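Local atomic coordinates of glucoamylase (Thermoanaerobacterium thermosaccharolyticum, PDB entry 1LF6), a protein that hydrolyses glucan chains, probably removing terminal alpha-1,4-linked glucose units one after another from the non-reducing ends and releasing beta-D-glucose. Residues 358-361 with 362-365; 411-414 with 415-418. One frame throughout, in Å; residues are numbered along the deposited sequence.

Contact 1: 358-361 with 362-365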
# COMPACT_ATOMS: atom_id res chain seq x y z
N VAL A 358 -12.60 3.32 -16.23
CA VAL A 358 -13.73 2.46 -15.90
C VAL A 358 -13.37 0.97 -15.95
O VAL A 358 -13.86 0.19 -15.15
CB VAL A 358 -14.92 2.75 -16.84
CG1 VAL A 358 -16.11 1.88 -16.48
CG2 VAL A 358 -15.28 4.21 -16.75
N ASP A 359 -12.51 0.60 -16.90
CA ASP A 359 -12.08 -0.80 -17.05
C ASP A 359 -11.50 -1.37 -15.76
O ASP A 359 -11.81 -2.50 -15.37
CB ASP A 359 -11.04 -0.92 -18.16
CG ASP A 359 -11.62 -0.71 -19.55
OD1 ASP A 359 -10.83 -0.55 -20.50
OD2 ASP A 359 -12.86 -0.72 -19.69
N SER A 360 -10.63 -0.59 -15.12
CA SER A 360 -10.01 -1.04 -13.88
C SER A 360 -11.04 -1.25 -12.77
O SER A 360 -10.94 -2.20 -12.01
CB SER A 360 -8.95 -0.04 -13.43
OG SER A 360 -7.85 -0.04 -14.32
N ALA A 361 -12.02 -0.36 -12.69
CA ALA A 361 -13.06 -0.48 -11.68
C ALA A 361 -13.89 -1.74 -11.93
O ALA A 361 -14.21 -2.48 -11.00
CB ALA A 361 -13.96 0.74 -11.70
N ASN A 362 -14.22 -2.00 -13.20
CA ASN A 362 -15.00 -3.18 -13.55
C ASN A 362 -14.26 -4.48 -13.26
O ASN A 362 -14.86 -5.47 -12.85
CB ASN A 362 -15.41 -3.15 -15.03
CG ASN A 362 -16.75 -2.49 -15.24
OD1 ASN A 362 -17.75 -2.91 -14.65
ND2 ASN A 362 -16.78 -1.46 -16.07
N ARG A 363 -12.95 -4.47 -13.49
CA ARG A 363 -12.16 -5.66 -13.23
C ARG A 363 -12.17 -5.93 -11.72
O ARG A 363 -12.24 -7.08 -11.29
CB ARG A 363 -10.73 -5.45 -13.71
CG ARG A 363 -10.11 -6.68 -14.34
CD ARG A 363 -8.76 -6.34 -14.94
NE ARG A 363 -8.85 -5.16 -15.80
CZ ARG A 363 -8.22 -4.02 -15.57
NH1 ARG A 363 -7.42 -3.89 -14.52
NH2 ARG A 363 -8.38 -3.00 -16.40
N SER A 364 -12.11 -4.87 -10.92
CA SER A 364 -12.13 -5.05 -9.48
C SER A 364 -13.50 -5.57 -9.05
O SER A 364 -13.60 -6.40 -8.14
CB SER A 364 -11.79 -3.74 -8.75
OG SER A 364 -12.89 -2.86 -8.71
N LEU A 365 -14.56 -5.11 -9.71
CA LEU A 365 -15.90 -5.57 -9.38
C LEU A 365 -16.04 -7.04 -9.75
O LEU A 365 -16.59 -7.84 -8.99
CB LEU A 365 -16.97 -4.76 -10.12
CG LEU A 365 -18.43 -5.12 -9.81
CD1 LEU A 365 -18.70 -4.97 -8.32
CD2 LEU A 365 -19.37 -4.22 -10.62
O HOH W 1 -15.20 -0.44 -18.31
O HOH W 2 -7.67 -0.16 -17.33
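R363 folds back over the preceding turn of its own helix and lies against the backbone of D359 and S360, a compact illustration of how one long side chain can serve several partners. Its CB starts beside the carbonyls of that turn, 3.6 Å from D359 O. Beyond CG the chain bends at the CG-CD bond (chi3 -50°), which brings the guanidinium back toward the helix. NE lies near D359 O, and one face of the group rests over that oxygen and S360 CA, with R363 CZ 3.9 Å from S360 CA. The tip divides its work: NH1 forms a salt bridge with E309, while NH2, whose nearest atom in the preceding turn is S360 N, donates 3.1 Å to water 2, which sits at the edge of the group in its plane. That water in turn donates 3.0 Å to S360 OG, whose stronger polar partner is D357.

A second water bridge joins D359 to N362. Water 1 accepts from N362 ND2 at 2.9 Å and donates to D359 OD2 at 2.7 Å, while N362 OD1 bonds to R410. V358 and N362 run side by side, CG1 of the valine 3.4 Å from ND2 of the amide. On the buried side, S364 OG stands between its backbone N and carbonyl carbon (chi1 78°) and donates 2.7 Å to A361 O. The same oxygen takes the amide of L365, so two donors grip it; the hydroxyl's proton is used within its own helix, and L345, A349 and L404 pack against the serine side chain.

Four successive backbone bonds, each to the residue four places earlier, mark regular alpha-helix, here the opening turns of helix 358-375 in the (alpha/alpha) barrel of a family 15 glycoside hydrolase.

Contact 2: 411-414 with 415-418; sequences YDLY and DSLV
The carbonyl of L413 accepts two backbone amides of the first helical turn, L417 N at 2.7 Å and V418 N at 3.1 Å. The second reaches across five residues, and this widens the turn into the pi type. The amides of D415 and S416, nearer the helix start, are instead served by solvent. D415 N donates 2.8 Å to water 4, which also lies 2.6 Å from D415 OD2; S416 N donates 3.3 Å to water 3, and that water gives a short 2.6 Å bond to D412 O. Water thus links the residue before the N-cap position to the first turn.

With CG anti to its backbone N (chi1 180°), Y414 sends its ring among I461 and A462 of helix 445-464 and S470 and Y474 of helix 468-489. It crosses V418 at about a right angle, Y414 CD1 lying 3.8 Å from V418 CG1, and its OH bonds to D467. With an alanine here, D467 would probably lose this hydroxyl partner, and a gap would be likely to open beside V418 and I461. L413 CB meets L417 CB at 3.9 Å, an apolar contact.

The arrangement is a helix N-terminus with leucine at the N-cap position and a pi-type turn within the first turn of helix 414-428 of the helical toroid.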
# COMPACT_ATOMS: atom_id res chain seq x y z
N TYR A 411 -25.79 -4.34 -14.10
CA TYR A 411 -27.00 -5.05 -13.71
C TYR A 411 -26.93 -6.53 -14.06
O TYR A 411 -27.80 -7.32 -13.67
CB TYR A 411 -28.22 -4.42 -14.39
CG TYR A 411 -28.25 -2.91 -14.28
CD1 TYR A 411 -27.96 -2.28 -13.07
CD2 TYR A 411 -28.57 -2.12 -15.38
CE1 TYR A 411 -27.99 -0.90 -12.95
CE2 TYR A 411 -28.60 -0.73 -15.27
CZ TYR A 411 -28.32 -0.13 -14.06
OH TYR A 411 -28.36 1.24 -13.95
N ASP A 412 -25.89 -6.90 -14.79
CA ASP A 412 -25.69 -8.28 -15.20
C ASP A 412 -25.17 -9.12 -14.03
O ASP A 412 -25.17 -10.34 -14.09
CB ASP A 412 -24.68 -8.32 -16.35
CG ASP A 412 -23.35 -7.70 -15.97
OD1 ASP A 412 -22.36 -8.45 -15.80
OD2 ASP A 412 -23.30 -6.46 -15.82
N LEU A 413 -24.74 -8.45 -12.96
CA LEU A 413 -24.22 -9.16 -11.79
C LEU A 413 -25.26 -9.37 -10.69
O LEU A 413 -24.92 -9.79 -9.58
CB LEU A 413 -23.01 -8.39 -11.22
CG LEU A 413 -21.80 -8.22 -12.14
CD1 LEU A 413 -20.75 -7.38 -11.43
CD2 LEU A 413 -21.24 -9.59 -12.52
N TYR A 414 -26.52 -9.09 -11.00
CA TYR A 414 -27.59 -9.24 -10.03
C TYR A 414 -27.68 -10.63 -9.39
O TYR A 414 -27.72 -10.75 -8.17
CB TYR A 414 -28.94 -8.88 -10.66
CG TYR A 414 -30.10 -9.01 -9.69
CD1 TYR A 414 -30.22 -8.16 -8.60
CD2 TYR A 414 -31.05 -10.02 -9.85
CE1 TYR A 414 -31.25 -8.30 -7.69
CE2 TYR A 414 -32.09 -10.17 -8.94
CZ TYR A 414 -32.19 -9.31 -7.86
OH TYR A 414 -33.20 -9.45 -6.95
N ASP A 415 -27.72 -11.67 -10.22
CA ASP A 415 -27.82 -13.04 -9.73
C ASP A 415 -26.59 -13.55 -8.99
O ASP A 415 -26.70 -14.21 -7.97
CB ASP A 415 -28.12 -14.02 -10.88
CG ASP A 415 -29.51 -13.84 -11.45
OD1 ASP A 415 -30.49 -13.91 -10.68
OD2 ASP A 415 -29.62 -13.65 -12.68
N SER A 416 -25.41 -13.25 -9.52
CA SER A 416 -24.17 -13.74 -8.92
C SER A 416 -23.56 -12.87 -7.82
O SER A 416 -22.77 -13.36 -7.01
CB SER A 416 -23.12 -13.97 -10.01
OG SER A 416 -22.75 -12.76 -10.63
N LEU A 417 -23.91 -11.58 -7.79
CA LEU A 417 -23.33 -10.68 -6.80
C LEU A 417 -24.32 -9.94 -5.90
O LEU A 417 -24.29 -10.08 -4.68
CB LEU A 417 -22.45 -9.65 -7.53
CG LEU A 417 -21.56 -8.66 -6.76
CD1 LEU A 417 -22.39 -7.67 -5.95
CD2 LEU A 417 -20.62 -9.44 -5.86
N VAL A 418 -25.19 -9.15 -6.51
CA VAL A 418 -26.16 -8.35 -5.78
C VAL A 418 -27.13 -9.11 -4.90
O VAL A 418 -27.20 -8.87 -3.69
CB VAL A 418 -26.95 -7.44 -6.74
CG1 VAL A 418 -27.96 -6.60 -5.97
CG2 VAL A 418 -25.98 -6.53 -7.51
O HOH W 3 -25.24 -12.53 -12.73
O HOH W 4 -27.94 -11.63 -13.02

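Contacts 1 and 2 both form the opening turns of helices in the catalytic family 15 region, with centres about 15 Å apart, and illustrate two ways of beginning a helix. Contact 1 is partly buried, with V358 and D359 exposed; its backbone bonding is regular, and water bridges side chain to side chain. Contact 2 is largely buried, with D415 at its exposed edge; its backbone departs from the alpha pattern, and water serves mainly backbone groups at the helix start. The two meet directly: L365 CD2 packs 3.5 Å from L413 CD1, joining helix 358-375 to the start of helix 414-428. R410 adds a polar tie, bonding to N362 of contact 1 and forming a salt bridge with D412 of contact 2.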